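Local coordinates for protein 6-phosphogluconate dehydratase (PDB 2GP4) that probably catalyses the dehydration of 6-phosphogluconate to 2-keto-3-deoxy-6-phosphogluconate in the Entner-Doudoroff pathway, here captured without its iron-sulfur cluster, at residues G371-D382 / G397-P405; A349-Y357 / D423-A431. All coordinates share one frame; numbering follows the deposited sequence.

Contact 1. Residues G371-D382 / G397-P405; sequences GGMAFLIKELLD and GLRRYTQEP
Helix 372-383 packs through Ala374, Ile377, Lys378, Leu381 and Asp382 against a 3-10 turn, residues 398-401, and the start of the strand that follows it. The backbones come closest at Ala374 and Thr402, whose CA atoms are 4.1 Å apart; Ala374 CB rests on Thr402 O and on the CG methylene of Glu404. One helical turn on, Ile377 splits its contacts: CG2 meets Thr402 CG2, while CD1 reaches Tyr401 CB at 4.0 Å, the two side chains running side by side in the same direction. The Tyr401 hydroxyl is bonded further off, to Gln260 O. Leu381 CD1 touches Leu398 CD2, and Leu381 CB lies over one face of the Arg399 guanidinium, near the rim of the group.

This face of the helix, with residues spaced three and four apart, belongs to the largely helical N-terminal domain, and Ile377 also touches helix 252-256 there. At its far end a salt-bridge network closes the contact. Arg399 bends at chi2 and chi3 (58° and 86°), which brings NH1 to Asp382 OD1 at 2.9 Å; the bond is nearly straight and lies in the guanidinium plane, but meets the carboxylate 31° out of its own plane. Asp382 OD2 takes Lys378 NZ on its syn lone pair at 2.8 Å, so each carboxylate oxygen has its own cation. Thr402 OG1 is turned back to Arg399 O (2.6 Å), leaving CG2 against the helix at Lys378 CA. At the other end, where Gly371, the first residue beyond helix 364-370, forms a Schellman motif, a water donates to Gly371 O and to Glu404 OE2 (2.7 Å) and accepts from Ala374 N, tying Ala374, in the first turn of the helix, to Glu404 of the strand.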
# COMPACT_ATOMS: atom_id res chain seq x y z
N GLY A 371 -14.10 -12.67 10.84
CA GLY A 371 -14.30 -13.34 9.55
C GLY A 371 -13.03 -13.35 8.72
O GLY A 371 -12.76 -14.33 8.03
N GLY A 372 -12.28 -12.26 8.79
CA GLY A 372 -10.96 -12.15 8.16
C GLY A 372 -10.94 -12.07 6.65
O GLY A 372 -11.94 -11.73 6.02
N MSE A 373 -9.78 -12.40 6.07
CA MSE A 373 -9.58 -12.36 4.63
C MSE A 373 -10.43 -13.38 3.88
O MSE A 373 -10.85 -13.12 2.75
CB MSE A 373 -8.09 -12.57 4.27
CG MSE A 373 -7.18 -11.39 4.60
SE MSE A 373 -7.83 -9.68 3.93
CE MSE A 373 -7.65 -9.99 2.02
N ALA A 374 -10.69 -14.53 4.49
CA ALA A 374 -11.53 -15.56 3.87
C ALA A 374 -12.96 -15.06 3.63
O ALA A 374 -13.58 -15.40 2.61
CB ALA A 374 -11.54 -16.84 4.70
N PHE A 375 -13.47 -14.25 4.56
CA PHE A 375 -14.78 -13.63 4.38
C PHE A 375 -14.73 -12.50 3.36
O PHE A 375 -15.55 -12.45 2.45
CB PHE A 375 -15.34 -13.13 5.72
CG PHE A 375 -16.64 -12.39 5.59
CD1 PHE A 375 -17.84 -13.08 5.46
CD2 PHE A 375 -16.66 -11.00 5.59
CE1 PHE A 375 -19.05 -12.40 5.34
CE2 PHE A 375 -17.86 -10.31 5.47
CZ PHE A 375 -19.06 -11.01 5.35
N LEU A 376 -13.77 -11.59 3.53
CA LEU A 376 -13.62 -10.44 2.65
C LEU A 376 -13.48 -10.87 1.19
O LEU A 376 -14.11 -10.31 0.30
CB LEU A 376 -12.39 -9.62 3.05
CG LEU A 376 -12.26 -8.22 2.44
CD1 LEU A 376 -12.43 -7.18 3.52
CD2 LEU A 376 -10.91 -8.07 1.76
N ILE A 377 -12.65 -11.89 0.97
CA ILE A 377 -12.36 -12.36 -0.38
C ILE A 377 -13.57 -13.06 -1.01
O ILE A 377 -13.82 -12.89 -2.19
CB ILE A 377 -11.06 -13.21 -0.43
CG1 ILE A 377 -9.84 -12.29 -0.26
CG2 ILE A 377 -10.95 -14.01 -1.72
CD1 ILE A 377 -8.51 -13.01 -0.14
N LYS A 378 -14.34 -13.79 -0.21
CA LYS A 378 -15.56 -14.42 -0.71
C LYS A 378 -16.58 -13.37 -1.16
O LYS A 378 -17.14 -13.47 -2.25
CB LYS A 378 -16.18 -15.36 0.33
CG LYS A 378 -17.47 -16.02 -0.15
CD LYS A 378 -18.23 -16.70 0.97
CE LYS A 378 -19.44 -17.44 0.42
NZ LYS A 378 -20.55 -16.50 0.10
N GLU A 379 -16.80 -12.36 -0.31
CA GLU A 379 -17.70 -11.25 -0.60
C GLU A 379 -17.33 -10.52 -1.89
O GLU A 379 -18.20 -10.28 -2.74
CB GLU A 379 -17.73 -10.26 0.56
CG GLU A 379 -18.52 -10.74 1.76
CD GLU A 379 -20.00 -10.80 1.48
OE1 GLU A 379 -20.58 -9.76 1.11
OE2 GLU A 379 -20.59 -11.90 1.62
N LEU A 380 -16.06 -10.17 -2.03
CA LEU A 380 -15.61 -9.44 -3.21
C LEU A 380 -15.72 -10.30 -4.47
O LEU A 380 -16.19 -9.83 -5.51
CB LEU A 380 -14.20 -8.88 -3.00
CG LEU A 380 -14.06 -7.84 -1.88
CD1 LEU A 380 -12.59 -7.63 -1.54
CD2 LEU A 380 -14.74 -6.51 -2.23
N LEU A 381 -15.32 -11.57 -4.36
CA LEU A 381 -15.54 -12.57 -5.40
C LEU A 381 -17.02 -12.67 -5.81
O LEU A 381 -17.34 -12.54 -6.99
CB LEU A 381 -15.02 -13.94 -4.95
CG LEU A 381 -13.75 -14.57 -5.55
CD1 LEU A 381 -12.94 -13.61 -6.41
CD2 LEU A 381 -12.88 -15.21 -4.48
N ASP A 382 -17.90 -12.87 -4.83
CA ASP A 382 -19.35 -12.97 -5.09
C ASP A 382 -19.89 -11.75 -5.83
O ASP A 382 -20.78 -11.88 -6.66
CB ASP A 382 -20.15 -13.15 -3.79
CG ASP A 382 -19.94 -14.51 -3.14
OD1 ASP A 382 -19.33 -15.41 -3.76
OD2 ASP A 382 -20.39 -14.66 -1.98
N GLY A 397 -7.17 -20.39 -9.42
CA GLY A 397 -8.47 -19.97 -8.90
C GLY A 397 -8.38 -19.29 -7.54
O GLY A 397 -7.93 -19.90 -6.57
N LEU A 398 -8.81 -18.03 -7.48
CA LEU A 398 -8.73 -17.24 -6.24
C LEU A 398 -9.66 -17.72 -5.12
O LEU A 398 -9.44 -17.40 -3.96
CB LEU A 398 -8.95 -15.74 -6.50
CG LEU A 398 -8.53 -14.81 -5.35
CD1 LEU A 398 -7.02 -14.79 -5.16
CD2 LEU A 398 -9.08 -13.41 -5.54
N ARG A 399 -10.69 -18.50 -5.48
CA ARG A 399 -11.63 -19.07 -4.52
C ARG A 399 -10.92 -19.93 -3.45
O ARG A 399 -11.48 -20.17 -2.37
CB ARG A 399 -12.69 -19.89 -5.26
CG ARG A 399 -14.04 -20.05 -4.57
CD ARG A 399 -14.74 -18.72 -4.25
NE ARG A 399 -15.56 -18.17 -5.34
CZ ARG A 399 -16.58 -17.34 -5.14
NH1 ARG A 399 -16.95 -16.98 -3.92
NH2 ARG A 399 -17.27 -16.87 -6.18
N ARG A 400 -9.69 -20.35 -3.75
CA ARG A 400 -8.83 -21.06 -2.80
C ARG A 400 -8.50 -20.21 -1.57
O ARG A 400 -8.18 -20.74 -0.50
CB ARG A 400 -7.52 -21.48 -3.46
CG ARG A 400 -7.65 -22.55 -4.51
CD ARG A 400 -6.32 -22.76 -5.23
NE ARG A 400 -6.45 -23.73 -6.30
CZ ARG A 400 -6.40 -25.05 -6.14
NH1 ARG A 400 -6.23 -25.58 -4.93
NH2 ARG A 400 -6.53 -25.85 -7.18
N TYR A 401 -8.58 -18.90 -1.74
CA TYR A 401 -8.27 -17.97 -0.67
C TYR A 401 -9.47 -17.64 0.22
O TYR A 401 -9.37 -16.84 1.15
CB TYR A 401 -7.56 -16.72 -1.22
CG TYR A 401 -6.13 -17.02 -1.53
CD1 TYR A 401 -5.77 -17.70 -2.69
CD2 TYR A 401 -5.12 -16.68 -0.63
CE1 TYR A 401 -4.45 -18.01 -2.96
CE2 TYR A 401 -3.79 -16.98 -0.89
CZ TYR A 401 -3.47 -17.65 -2.06
OH TYR A 401 -2.15 -17.96 -2.34
N THR A 402 -10.60 -18.29 -0.06
CA THR A 402 -11.76 -18.26 0.84
C THR A 402 -11.67 -19.39 1.86
O THR A 402 -12.56 -19.56 2.69
CB THR A 402 -13.10 -18.35 0.07
OG1 THR A 402 -13.24 -19.66 -0.51
CG2 THR A 402 -13.18 -17.29 -1.01
N GLN A 403 -10.60 -20.17 1.78
CA GLN A 403 -10.38 -21.28 2.72
C GLN A 403 -9.32 -20.94 3.77
O GLN A 403 -8.42 -20.12 3.53
CB GLN A 403 -9.99 -22.56 1.97
CG GLN A 403 -11.11 -23.17 1.16
CD GLN A 403 -10.99 -24.69 1.06
OE1 GLN A 403 -9.89 -25.23 0.89
NE2 GLN A 403 -12.12 -25.38 1.18
N GLU A 404 -9.43 -21.59 4.92
CA GLU A 404 -8.59 -21.28 6.08
C GLU A 404 -7.82 -22.51 6.54
O GLU A 404 -8.39 -23.60 6.60
CB GLU A 404 -9.44 -20.75 7.23
CG GLU A 404 -10.12 -19.42 6.96
CD GLU A 404 -10.79 -18.85 8.20
OE1 GLU A 404 -11.62 -19.55 8.83
OE2 GLU A 404 -10.50 -17.68 8.54
N PRO A 405 -6.53 -22.33 6.89
CA PRO A 405 -5.71 -23.43 7.38
C PRO A 405 -6.07 -23.84 8.80
O PRO A 405 -6.40 -23.00 9.63
CB PRO A 405 -4.29 -22.87 7.31
CG PRO A 405 -4.45 -21.40 7.43
CD PRO A 405 -5.78 -21.06 6.84
O HOH W 1 -10.29 -15.31 7.37

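Contact 2. Residues A349-Y357 / D423-A431; sequences AVPLLARVY and DTEVLTSVA
Leu353 O and Val426 O each receive a backbone N-H from across the contact, joining two irregular loop segments in a single antiparallel beta bridge centred on Ala354 and Leu427, a non-hydrogen-bonded pair. Thr428 N donates to Leu353 O and Arg355 N to Val426 O, both at 2.8 Å. Each carbonyl takes a CA-H contact as well, Leu427 CA to Leu353 O at 3.4 Å and Ala354 CA to Val426 O at 3.3 Å.

Beyond the bridge, Leu353 lies along the opposing backbone: CG sits near Thr428 O, CD1 near Ser429 O, and CD2 crosses to Val430 CG1 at 3.7 Å. Two residues before Leu353, Pro351 CG meets Val430 CB. Toward the other end, Arg355 runs past Glu425 O, with CB and CD both 3.8 Å from it.

Two helices back this first shell. Leu353 also packs on Leu376 and Leu380 of helix 372-383, while Ala354 and Leu427 share Phe367 of helix 364-370. Thr428 OG1, anti to its own N (chi1 -158°), is bonded to Thr432 O, and its CG2 is left to approach Leu353 O. An Asx turn shapes the chain just before Val426: Glu425 N donates to Asp423 OD1 at 3.2 Å, meeting the carboxylate on its anti side.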
# COMPACT_ATOMS: atom_id res chain seq x y z
N ALA A 349 -16.29 2.03 -7.22
CA ALA A 349 -17.01 0.75 -7.30
C ALA A 349 -16.76 -0.18 -6.10
O ALA A 349 -17.51 -1.14 -5.90
CB ALA A 349 -16.68 0.04 -8.60
N VAL A 350 -15.71 0.08 -5.32
CA VAL A 350 -15.34 -0.83 -4.24
C VAL A 350 -15.86 -0.35 -2.89
O VAL A 350 -15.45 0.70 -2.41
CB VAL A 350 -13.80 -1.06 -4.18
CG1 VAL A 350 -13.44 -2.05 -3.06
CG2 VAL A 350 -13.28 -1.57 -5.51
N PRO A 351 -16.77 -1.12 -2.27
CA PRO A 351 -17.28 -0.72 -0.95
C PRO A 351 -16.21 -0.83 0.13
O PRO A 351 -15.25 -1.61 -0.01
CB PRO A 351 -18.41 -1.72 -0.69
CG PRO A 351 -18.03 -2.93 -1.49
CD PRO A 351 -17.36 -2.39 -2.73
N LEU A 352 -16.37 -0.05 1.20
CA LEU A 352 -15.56 -0.21 2.40
C LEU A 352 -16.17 -1.30 3.27
O LEU A 352 -17.35 -1.23 3.64
CB LEU A 352 -15.45 1.11 3.17
CG LEU A 352 -14.60 1.08 4.44
CD1 LEU A 352 -13.10 0.87 4.12
CD2 LEU A 352 -14.82 2.35 5.27
N LEU A 353 -15.36 -2.31 3.59
CA LEU A 353 -15.83 -3.52 4.25
C LEU A 353 -15.19 -3.78 5.62
O LEU A 353 -15.67 -4.62 6.38
CB LEU A 353 -15.57 -4.72 3.32
CG LEU A 353 -16.71 -5.31 2.47
CD1 LEU A 353 -17.75 -4.29 2.01
CD2 LEU A 353 -16.15 -6.11 1.30
N ALA A 354 -14.12 -3.06 5.95
CA ALA A 354 -13.40 -3.30 7.20
C ALA A 354 -12.99 -2.03 7.93
O ALA A 354 -12.57 -1.05 7.32
CB ALA A 354 -12.18 -4.18 6.96
N ARG A 355 -13.12 -2.06 9.26
CA ARG A 355 -12.59 -1.03 10.15
C ARG A 355 -11.48 -1.60 11.01
O ARG A 355 -11.75 -2.22 12.04
CB ARG A 355 -13.68 -0.48 11.07
CG ARG A 355 -14.45 0.69 10.52
CD ARG A 355 -15.25 1.32 11.64
NE ARG A 355 -16.51 1.88 11.16
CZ ARG A 355 -17.64 1.91 11.86
NH1 ARG A 355 -17.69 1.39 13.09
NH2 ARG A 355 -18.73 2.44 11.33
N VAL A 356 -10.24 -1.40 10.59
CA VAL A 356 -9.07 -1.88 11.33
C VAL A 356 -8.37 -0.70 11.99
O VAL A 356 -8.38 0.40 11.43
CB VAL A 356 -8.09 -2.65 10.41
CG1 VAL A 356 -6.96 -3.29 11.21
CG2 VAL A 356 -8.84 -3.72 9.61
N TYR A 357 -7.74 -0.95 13.14
CA TYR A 357 -7.24 0.07 14.09
C TYR A 357 -7.11 1.52 13.60
O TYR A 357 -7.85 2.37 14.08
CB TYR A 357 -5.96 -0.38 14.83
CG TYR A 357 -5.22 0.76 15.52
CD1 TYR A 357 -5.75 1.40 16.65
CD2 TYR A 357 -3.98 1.20 15.04
CE1 TYR A 357 -5.08 2.45 17.27
CE2 TYR A 357 -3.30 2.25 15.66
CZ TYR A 357 -3.85 2.87 16.77
OH TYR A 357 -3.18 3.90 17.38
N ASP A 423 -18.92 -9.77 13.54
CA ASP A 423 -18.84 -8.43 14.13
C ASP A 423 -18.93 -7.35 13.05
O ASP A 423 -17.92 -6.97 12.45
CB ASP A 423 -17.55 -8.30 14.95
CG ASP A 423 -17.55 -7.09 15.87
OD1 ASP A 423 -18.36 -6.16 15.67
OD2 ASP A 423 -16.72 -7.08 16.80
N THR A 424 -20.14 -6.86 12.83
CA THR A 424 -20.42 -5.87 11.78
C THR A 424 -20.00 -4.44 12.15
O THR A 424 -20.26 -3.49 11.39
CB THR A 424 -21.91 -5.89 11.36
OG1 THR A 424 -22.75 -5.70 12.51
CG2 THR A 424 -22.27 -7.21 10.67
N GLU A 425 -19.36 -4.27 13.30
CA GLU A 425 -18.68 -3.03 13.61
C GLU A 425 -17.22 -3.04 13.12
O GLU A 425 -16.59 -1.99 13.04
CB GLU A 425 -18.74 -2.72 15.11
CG GLU A 425 -20.05 -2.06 15.55
CD GLU A 425 -19.99 -1.55 16.99
OE1 GLU A 425 -19.64 -2.33 17.89
OE2 GLU A 425 -20.32 -0.35 17.21
N VAL A 426 -16.71 -4.22 12.78
CA VAL A 426 -15.33 -4.37 12.34
C VAL A 426 -15.25 -4.85 10.88
O VAL A 426 -14.44 -4.35 10.10
CB VAL A 426 -14.54 -5.36 13.24
CG1 VAL A 426 -13.14 -5.61 12.69
CG2 VAL A 426 -14.47 -4.84 14.67
N LEU A 427 -16.11 -5.81 10.54
CA LEU A 427 -16.10 -6.41 9.22
C LEU A 427 -17.52 -6.59 8.70
O LEU A 427 -18.40 -7.05 9.42
CB LEU A 427 -15.37 -7.76 9.27
CG LEU A 427 -15.27 -8.62 8.01
CD1 LEU A 427 -14.60 -7.89 6.87
CD2 LEU A 427 -14.49 -9.87 8.36
N THR A 428 -17.74 -6.24 7.43
CA THR A 428 -19.09 -6.23 6.90
C THR A 428 -19.19 -6.83 5.49
O THR A 428 -18.20 -6.96 4.78
CB THR A 428 -19.70 -4.81 6.98
OG1 THR A 428 -21.13 -4.89 6.95
CG2 THR A 428 -19.20 -3.93 5.85
N SER A 429 -20.42 -7.21 5.12
CA SER A 429 -20.71 -7.74 3.79
C SER A 429 -20.85 -6.59 2.80
O SER A 429 -21.09 -5.45 3.21
CB SER A 429 -22.02 -8.52 3.82
OG SER A 429 -23.08 -7.65 4.16
N VAL A 430 -20.72 -6.89 1.51
CA VAL A 430 -20.86 -5.85 0.49
C VAL A 430 -22.30 -5.31 0.36
O VAL A 430 -22.49 -4.17 -0.04
CB VAL A 430 -20.26 -6.23 -0.92
CG1 VAL A 430 -19.07 -7.17 -0.78
CG2 VAL A 430 -21.31 -6.81 -1.85
N ALA A 431 -23.29 -6.13 0.72
CA ALA A 431 -24.70 -5.70 0.64
C ALA A 431 -24.99 -4.55 1.61
O ALA A 431 -25.75 -3.63 1.29
CB ALA A 431 -25.63 -6.87 0.89

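How the contacts relate
The centres of the two contacts lie about 14 Å apart, on the same side of the chain's centre. In chain order the segments run 349-357, 371-382, 397-405, 423-431, so contact 1 is nested inside the loop that contact 2 closes. Helix 372-383 connects them: one flank carries contact 1, while Phe375 and Glu379 face 423-431. Glu379 OE1 probably accepts a hydrogen bond from Val430 N, and Phe375 CE2 packs near Thr428 O. The helix is thus held between the 3-10 turn and following strand on one flank and the bridged loops on another, and the chain segment leading toward the mainly beta C-terminal domain is anchored on the helical N-terminal part.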